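PDB 2JC5: exodeoxyribonuclease from Neisseria meningitidis, which probably acts as an AP endonuclease of the ExoA family, cleaving the phosphodiester backbone of DNA at abasic sites with magnesium or manganese as cofactor. Local coordinates for residues N8-R13 with F244-P249; S67-Y72 with V105-L110; T203-R208 with V238-K243. All coordinates share one frame; numbering follows the deposited sequence. Where two conformers were deposited one is given.

Contact 1: N8-R13 with F244-P249; sequences NVNGIR and FSDHAP. With MG (magnesium ion), chain B.
Asn8 lies flat against the imidazole of His247: amide and ring planes are only 9° apart, which makes this a stack. Asn8 CB sits over the middle of the ring, 3.5 Å from its centroid, in a CH-pi contact, while the amide carbon CG reaches the CD2-NE2 side. Asn8 ND2 comes within 3.3 Å of His247 NE2, but the angle is too poor for a hydrogen bond; ND2 bonds to Asp149 instead, and His247 ND1 to Asp221. Ser245 OG ties the two segments, donating to Asn8 O at 2.6 Å and accepting from His247 N within its own segment, which closes an ST turn. Within 8-13, Asn10 N donates to Asn8 OD1 at 2.9 Å, an Asx turn.

Asn10 supplies the metal chemistry. Its CG stands anti to the backbone N (chi1 -163°), and Asn10 CG is 3.3 Å from Asp246 OD1. Asn10 OD1 binds the magnesium ion at 2.3 Å. Four waters and Glu36 complete six ligands. Asp246 is a second-shell residue here: water 3 bridges Asp246 OD1, Asn8 OD1 and the metal, and water 5 joins Asp246 OD2, 4.0 Å from the magnesium ion, to the same ion. Asp246 OD2 also accepts from Trp204.

Bonds to both Asn8 OD1 and ND2 fix the rotation of its amide, and His247 is held by ND1 to Asp221 and by the stack. With His247 predicted as proton acceptor, the geometry is consistent with the two turns helping to position Asn10, Asp246 and His247.

Contact 2: S67-Y72 with V105-L110; sequences SGVAVY and VISLYL
Tyr109 extends from its strand past Val69 and Ser67, and can be traced atom by atom. Its CB packs on Val69 CG1 at 3.5 Å, an apolar contact. CG lies anti to the backbone N (chi1 -176°), and beyond it the ring presents the CD2-CE2 side to Ser67: the hydroxyl oxygen Ser67 OG lies at the edge, in the ring plane, 3.3 Å from Tyr109 CD2. That oxygen is hydrogen-bonded to Glu92 O. Further out, Tyr109 CE2 is 4.0 Å from Ser67 CA. The tip, OH, comes to about 5 Å from the magnesium ion, and the side chain also touches Asp149. Tyr109 is itself a predicted active-site residue.

The strands belong to different sheets, 69-73 to the six-stranded one and 103-109 to the seven-stranded one, so this is face-to-face packing in the beta sandwich of the DNase I-like fold. Accordingly the segments share no backbone bonds; their axes approach to 6.6 Å and run at 156°, close to antiparallel.

At the CA pair Val71 and Ser107, small groups meet. Val71 CG2 touches Ser107 CB at 3.7 Å, and Ser107 CB lies 3.4 Å from Ala70 O. Ser107 OG, buried between the sheets, is satisfied by Val34 O and the side chain of Gln35. Val69 CG2 touches Ser107 O at 3.7 Å. On the far face Leu108 packs on Phe126 and Phe130 of helix 117-139, Ile106 on Met137 and on Phe95 and Arg97 of strand 95-100.

Contact 3: T203-R208 with V238-K243; sequences TWWSNR and VYKDEK
In Trp205 and Lys243, chi1 sets the start of each side chain: the tryptophan CG stands anti to the carbonyl carbon (chi1 -54°) and the lysine CG anti to the backbone N (chi1 -175°), after which a bend at chi2 (72°) redirects the lysine CD. Lys243 NZ is found 3.7 Å from Trp205 CE3. Lys240, bent at chi3, crosses the indole at about a right angle, its NZ 3.9 Å from Trp205 CZ2, the atom diagonally across the same six-membered ring from CE3. The two ammonium groups thus meet well-separated parts of one indole, with 8.2 Å between Lys240 NZ and Lys243 NZ, and each NZ lies obliquely to the ring.

Both lysines have polar partners besides. Lys243 NZ donates to water 8 at 2.9 Å, and that water can donate to Trp205 O at 3.0 Å, linking the segments; NZ also makes a cation-pi contact with Tyr212. Lys240 NZ bonds to a glycerol, probably from the crystallisation liquor, and Trp205 NE1 to Asp215. Thr203 CG2 lies 4.2 Å from Val238 CG2, and Arg208 CB 4.4 Å from Lys243 CE.

Thr203 OG1 accepts from Ile220 N and is hydrogen-bonded to Asp221. A classic beta bulge, Thr203 and Trp204 opposite Trp218, joins the weakly bonded strand 204-205 to strand 217-225. Helix 210-213 flanks the site through Tyr212, which meets the Trp205 ring edge-to-face, and the lysines come from the loop that follows strand 233-238.

Contacts 1 and 3 are neighbours, with centres about 9 Å apart, and 238-243 runs straight into 244-249. Ala248 N to Thr203 O and Pro249 O to Tyr239 N, at 2.8 and 2.9 Å, are probable hydrogen bonds between them. Contact 2 lies about 13 Å from contact 1 and about 19 Å from contact 3, centre to centre; it touches contact 1 at Asn8 ND2 and Tyr109 CE1, 3.7 Å apart. Along the chain contact 1 spans the other two, which follow one another in series. Contacts 2 and 3 both reach the seven-stranded sheet. Asn8, Asn10, Tyr109, Asp246 and His247 thus converge on one probable active site, which contact 3 borders through Thr203 and Trp204.

Contact 1: N8-R13 with F244-P249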
# COMPACT_ATOMS: atom_id res chain seq x y z
N ASN A 8 1.31 4.96 -3.17
CA ASN A 8 0.28 5.14 -4.18
C ASN A 8 0.68 6.34 -5.00
O ASN A 8 0.77 7.47 -4.49
CB ASN A 8 -1.11 5.31 -3.54
CG ASN A 8 -2.18 5.62 -4.56
OD1 ASN A 8 -1.93 6.33 -5.55
ND2 ASN A 8 -3.39 5.10 -4.34
N VAL A 9 1.05 6.06 -6.26
CA VAL A 9 1.68 7.05 -7.13
C VAL A 9 0.71 7.91 -7.93
O VAL A 9 1.14 8.84 -8.62
CB VAL A 9 2.75 6.41 -8.05
CG1 VAL A 9 3.90 5.83 -7.19
CG2 VAL A 9 2.12 5.34 -9.00
N ASN A 10 -0.59 7.63 -7.81
CA ASN A 10 -1.60 8.42 -8.50
C ASN A 10 -1.26 8.58 -9.99
O ASN A 10 -1.27 9.68 -10.53
CB ASN A 10 -1.74 9.79 -7.82
CG ASN A 10 -3.02 10.52 -8.20
OD1 ASN A 10 -4.07 9.89 -8.39
ND2 ASN A 10 -2.94 11.84 -8.28
N GLY A 11 -0.96 7.46 -10.62
CA GLY A 11 -0.55 7.44 -12.01
C GLY A 11 0.95 7.43 -12.12
O GLY A 11 1.60 8.45 -11.83
N ILE A 12 1.53 6.32 -12.55
CA ILE A 12 2.99 6.22 -12.57
C ILE A 12 3.60 7.18 -13.60
O ILE A 12 4.68 7.76 -13.37
CB ILE A 12 3.47 4.76 -12.79
CG1 ILE A 12 4.97 4.66 -12.52
CG2 ILE A 12 3.15 4.25 -14.20
CD1 ILE A 12 5.45 3.23 -12.41
N ARG A 13 2.90 7.41 -14.71
CA ARG A 13 3.42 8.36 -15.69
C ARG A 13 3.48 9.78 -15.09
O ARG A 13 4.47 10.51 -15.25
CB ARG A 13 2.64 8.29 -17.01
CG ARG A 13 2.95 7.03 -17.80
CD ARG A 13 2.01 6.81 -18.97
NE ARG A 13 0.70 6.34 -18.52
CZ ARG A 13 -0.33 6.12 -19.34
NH1 ARG A 13 -0.19 6.31 -20.65
NH2 ARG A 13 -1.47 5.66 -18.85
N PHE A 244 4.98 13.70 -5.09
CA PHE A 244 4.90 12.89 -6.31
C PHE A 244 3.49 12.50 -6.68
O PHE A 244 3.27 11.95 -7.76
CB PHE A 244 5.64 11.57 -6.11
CG PHE A 244 7.04 11.71 -5.59
CD1 PHE A 244 7.98 12.44 -6.28
CD2 PHE A 244 7.43 11.08 -4.43
CE1 PHE A 244 9.28 12.54 -5.81
CE2 PHE A 244 8.73 11.20 -3.95
CZ PHE A 244 9.65 11.94 -4.66
N SER A 245 2.55 12.75 -5.78
CA SER A 245 1.27 12.10 -5.80
C SER A 245 0.40 12.78 -4.76
O SER A 245 0.92 13.57 -3.95
CB SER A 245 1.47 10.62 -5.42
OG SER A 245 0.26 9.96 -5.16
N ASP A 246 -0.89 12.46 -4.73
CA ASP A 246 -1.75 12.90 -3.61
C ASP A 246 -1.47 12.13 -2.33
O ASP A 246 -1.84 12.60 -1.26
CB ASP A 246 -3.25 12.90 -3.95
CG ASP A 246 -3.76 11.61 -4.52
OD1 ASP A 246 -2.97 10.72 -4.87
OD2 ASP A 246 -4.99 11.52 -4.60
N HIS A 247 -0.77 10.99 -2.44
CA HIS A 247 -0.26 10.28 -1.27
C HIS A 247 1.21 10.60 -1.09
O HIS A 247 1.89 11.02 -2.03
CB HIS A 247 -0.34 8.77 -1.45
CG HIS A 247 -1.73 8.24 -1.62
ND1 HIS A 247 -2.36 7.46 -0.66
CD2 HIS A 247 -2.62 8.38 -2.63
CE1 HIS A 247 -3.56 7.13 -1.10
NE2 HIS A 247 -3.74 7.67 -2.29
N ALA A 248 1.69 10.38 0.14
CA ALA A 248 3.13 10.40 0.44
C ALA A 248 3.66 8.97 0.60
O ALA A 248 2.96 8.12 1.16
CB ALA A 248 3.39 11.20 1.72
N PRO A 249 4.90 8.70 0.15
CA PRO A 249 5.48 7.38 0.40
C PRO A 249 5.65 7.06 1.87
O PRO A 249 6.06 7.92 2.65
CB PRO A 249 6.85 7.46 -0.29
CG PRO A 249 6.67 8.50 -1.32
CD PRO A 249 5.78 9.53 -0.68
MG MG B . -5.27 8.41 -7.09
O HOH W 1 3.36 8.29 -3.09
O HOH W 2 1.34 6.07 -0.43
O HOH W 3 -3.87 8.40 -5.83
O HOH W 4 1.27 11.53 -9.52
O HOH W 5 -6.31 9.83 -6.08
O HOH W 6 -6.57 8.48 -8.39
O HOH W 7 -6.20 7.31 -5.97

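Contact 2: S67-Y72 with V105-L110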
# COMPACT_ATOMS: atom_id res chain seq x y z
N SER A 67 -6.12 2.03 -11.92
CA SER A 67 -5.66 1.06 -10.92
C SER A 67 -4.30 0.47 -11.30
O SER A 67 -3.47 1.18 -11.89
CB SER A 67 -6.78 0.03 -10.69
OG SER A 67 -6.50 -0.83 -9.61
N GLY A 68 -4.05 -0.79 -10.95
CA GLY A 68 -2.76 -1.42 -11.23
C GLY A 68 -1.81 -1.26 -10.05
O GLY A 68 -1.77 -0.21 -9.39
N VAL A 69 -1.06 -2.31 -9.77
CA VAL A 69 -0.04 -2.31 -8.74
C VAL A 69 1.22 -2.98 -9.24
O VAL A 69 1.20 -3.75 -10.22
CB VAL A 69 -0.54 -3.04 -7.44
CG1 VAL A 69 -1.78 -2.37 -6.83
CG2 VAL A 69 -0.82 -4.50 -7.74
N ALA A 70 2.32 -2.68 -8.56
CA ALA A 70 3.59 -3.30 -8.88
C ALA A 70 4.47 -3.43 -7.65
O ALA A 70 4.34 -2.68 -6.68
CB ALA A 70 4.34 -2.52 -9.98
N VAL A 71 5.40 -4.38 -7.73
CA VAL A 71 6.46 -4.53 -6.74
C VAL A 71 7.79 -4.49 -7.48
O VAL A 71 8.01 -5.28 -8.42
CB VAL A 71 6.37 -5.86 -5.98
CG1 VAL A 71 7.56 -6.01 -5.03
CG2 VAL A 71 5.07 -5.96 -5.16
N TYR A 72 8.67 -3.58 -7.06
CA TYR A 72 10.02 -3.45 -7.62
C TYR A 72 11.01 -3.85 -6.56
O TYR A 72 10.85 -3.48 -5.39
CB TYR A 72 10.31 -2.01 -8.01
CG TYR A 72 9.32 -1.41 -8.98
CD1 TYR A 72 9.15 -1.94 -10.25
CD2 TYR A 72 8.60 -0.28 -8.64
CE1 TYR A 72 8.24 -1.36 -11.15
CE2 TYR A 72 7.70 0.30 -9.53
CZ TYR A 72 7.54 -0.24 -10.78
OH TYR A 72 6.62 0.37 -11.63
N VAL A 105 6.51 -9.89 0.18
CA VAL A 105 5.99 -8.54 0.17
C VAL A 105 4.89 -8.41 -0.87
O VAL A 105 5.04 -8.87 -2.01
CB VAL A 105 7.12 -7.54 -0.10
CG1 VAL A 105 6.59 -6.12 -0.06
CG2 VAL A 105 8.23 -7.73 0.91
N ILE A 106 3.80 -7.78 -0.45
CA ILE A 106 2.63 -7.56 -1.28
C ILE A 106 2.47 -6.09 -1.55
O ILE A 106 2.81 -5.24 -0.71
CB ILE A 106 1.37 -8.12 -0.60
CG1 ILE A 106 1.41 -9.65 -0.66
CG2 ILE A 106 0.08 -7.56 -1.22
CD1 ILE A 106 0.80 -10.33 0.51
N SER A 107 2.00 -5.78 -2.75
CA SER A 107 1.49 -4.46 -3.07
C SER A 107 -0.02 -4.60 -3.31
O SER A 107 -0.43 -5.38 -4.17
CB SER A 107 2.14 -3.88 -4.31
OG SER A 107 1.69 -2.54 -4.44
N LEU A 108 -0.81 -3.85 -2.53
CA LEU A 108 -2.26 -3.95 -2.47
C LEU A 108 -2.89 -2.60 -2.73
O LEU A 108 -2.51 -1.62 -2.12
CB LEU A 108 -2.67 -4.40 -1.06
CG LEU A 108 -4.18 -4.38 -0.76
CD1 LEU A 108 -4.92 -5.47 -1.51
CD2 LEU A 108 -4.44 -4.52 0.75
N TYR A 109 -3.89 -2.57 -3.61
CA TYR A 109 -4.69 -1.37 -3.84
C TYR A 109 -6.14 -1.74 -3.57
O TYR A 109 -6.82 -2.34 -4.42
CB TYR A 109 -4.50 -0.84 -5.25
CG TYR A 109 -5.23 0.45 -5.55
CD1 TYR A 109 -5.39 1.45 -4.59
CD2 TYR A 109 -5.75 0.67 -6.79
CE1 TYR A 109 -6.03 2.61 -4.88
CE2 TYR A 109 -6.41 1.83 -7.09
CZ TYR A 109 -6.55 2.80 -6.14
OH TYR A 109 -7.21 3.97 -6.44
N LEU A 110 -6.59 -1.42 -2.36
CA LEU A 110 -7.94 -1.77 -1.92
C LEU A 110 -8.95 -0.82 -2.57
O LEU A 110 -8.68 0.35 -2.69
CB LEU A 110 -7.99 -1.72 -0.40
CG LEU A 110 -9.04 -2.54 0.32
CD1 LEU A 110 -8.50 -3.00 1.68
CD2 LEU A 110 -10.30 -1.70 0.47

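Contact 3: T203-R208 with V238-K243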
# COMPACT_ATOMS: atom_id res chain seq x y z
N THR A 203 -0.98 10.00 5.24
CA THR A 203 -0.36 9.59 3.99
C THR A 203 -1.13 10.04 2.75
O THR A 203 -0.63 9.83 1.65
CB THR A 203 -0.21 8.05 3.92
OG1 THR A 203 -1.50 7.42 3.95
CG2 THR A 203 0.66 7.53 5.06
N TRP A 204 -2.30 10.67 2.93
CA TRP A 204 -3.11 11.14 1.80
C TRP A 204 -3.81 12.44 2.11
O TRP A 204 -4.29 12.64 3.22
CB TRP A 204 -4.17 10.08 1.45
CG TRP A 204 -5.05 10.51 0.31
CD1 TRP A 204 -4.76 10.51 -1.01
CD2 TRP A 204 -6.39 10.99 0.43
NE1 TRP A 204 -5.82 10.98 -1.74
CE2 TRP A 204 -6.85 11.28 -0.87
CE3 TRP A 204 -7.24 11.22 1.51
CZ2 TRP A 204 -8.11 11.79 -1.13
CZ3 TRP A 204 -8.50 11.73 1.25
CH2 TRP A 204 -8.92 12.01 -0.07
N TRP A 205 -3.86 13.32 1.11
CA TRP A 205 -4.61 14.57 1.15
C TRP A 205 -5.25 14.70 -0.22
O TRP A 205 -4.63 14.31 -1.21
CB TRP A 205 -3.69 15.77 1.39
CG TRP A 205 -2.82 15.64 2.61
CD1 TRP A 205 -3.00 16.27 3.82
CD2 TRP A 205 -1.64 14.83 2.76
NE1 TRP A 205 -2.00 15.91 4.68
CE2 TRP A 205 -1.16 15.03 4.07
CE3 TRP A 205 -0.93 13.98 1.90
CZ2 TRP A 205 -0.02 14.39 4.54
CZ3 TRP A 205 0.19 13.35 2.38
CH2 TRP A 205 0.64 13.57 3.68
N SER A 206 -6.45 15.26 -0.31
CA SER A 206 -7.18 15.18 -1.57
C SER A 206 -6.60 15.99 -2.72
O SER A 206 -6.91 15.71 -3.88
CB SER A 206 -8.65 15.52 -1.39
OG SER A 206 -8.86 16.89 -1.21
N ASN A 207 -5.80 17.01 -2.44
CA ASN A 207 -5.11 17.74 -3.49
C ASN A 207 -3.82 18.35 -2.91
O ASN A 207 -3.59 18.28 -1.68
CB ASN A 207 -6.06 18.79 -4.11
CG ASN A 207 -6.51 19.81 -3.09
OD1 ASN A 207 -5.68 20.50 -2.49
ND2 ASN A 207 -7.84 19.91 -2.87
N ARG A 208 -2.98 18.91 -3.76
CA ARG A 208 -1.72 19.52 -3.32
C ARG A 208 -1.89 21.00 -3.02
O ARG A 208 -0.90 21.71 -2.75
CB ARG A 208 -0.62 19.29 -4.37
CG ARG A 208 -0.74 20.09 -5.65
CD ARG A 208 0.36 19.71 -6.64
NE ARG A 208 0.08 18.44 -7.32
CZ ARG A 208 -0.16 18.29 -8.63
NH1 ARG A 208 -0.19 19.33 -9.45
NH2 ARG A 208 -0.40 17.09 -9.13
N VAL A 238 7.07 9.09 6.87
CA VAL A 238 6.26 9.48 5.72
C VAL A 238 7.05 10.53 4.96
O VAL A 238 7.32 11.61 5.49
CB VAL A 238 4.88 10.00 6.16
CG1 VAL A 238 4.05 10.43 4.95
CG2 VAL A 238 4.14 8.91 6.96
N TYR A 239 7.42 10.22 3.73
CA TYR A 239 8.33 11.08 2.99
C TYR A 239 7.57 12.25 2.35
O TYR A 239 6.66 12.04 1.53
CB TYR A 239 9.07 10.31 1.90
CG TYR A 239 10.03 11.17 1.11
CD1 TYR A 239 11.24 11.59 1.67
CD2 TYR A 239 9.73 11.59 -0.16
CE1 TYR A 239 12.11 12.37 0.96
CE2 TYR A 239 10.61 12.38 -0.89
CZ TYR A 239 11.79 12.76 -0.33
OH TYR A 239 12.69 13.55 -1.01
N LYS A 240 7.94 13.47 2.75
CA LYS A 240 7.27 14.67 2.32
C LYS A 240 8.20 15.76 1.79
O LYS A 240 7.74 16.86 1.52
CB LYS A 240 6.37 15.20 3.46
CG LYS A 240 5.19 14.27 3.72
CD LYS A 240 4.54 14.45 5.06
CE LYS A 240 3.71 15.68 5.10
NZ LYS A 240 3.10 15.78 6.47
N ASP A 241 9.47 15.45 1.57
CA ASP A 241 10.41 16.48 1.10
C ASP A 241 10.14 16.85 -0.35
O ASP A 241 10.46 17.94 -0.78
CB ASP A 241 11.87 16.04 1.25
CG ASP A 241 12.30 15.85 2.69
OD1 ASP A 241 11.59 16.31 3.61
OD2 ASP A 241 13.36 15.24 2.92
N GLU A 242 9.56 15.91 -1.10
CA GLU A 242 9.07 16.14 -2.45
C GLU A 242 7.67 15.58 -2.52
O GLU A 242 7.31 14.73 -1.70
CB GLU A 242 9.92 15.41 -3.49
CG GLU A 242 11.41 15.67 -3.45
CD GLU A 242 12.15 14.61 -4.24
OE1 GLU A 242 12.18 14.71 -5.47
OE2 GLU A 242 12.63 13.62 -3.62
N LYS A 243 6.90 16.03 -3.51
CA LYS A 243 5.51 15.62 -3.70
C LYS A 243 5.36 14.98 -5.07
O LYS A 243 5.60 15.65 -6.10
CB LYS A 243 4.60 16.84 -3.57
CG LYS A 243 3.12 16.53 -3.62
CD LYS A 243 2.67 15.85 -2.36
CE LYS A 243 1.15 15.98 -2.12
NZ LYS A 243 0.74 14.80 -1.34
O HOH W 8 -1.97 15.62 -1.67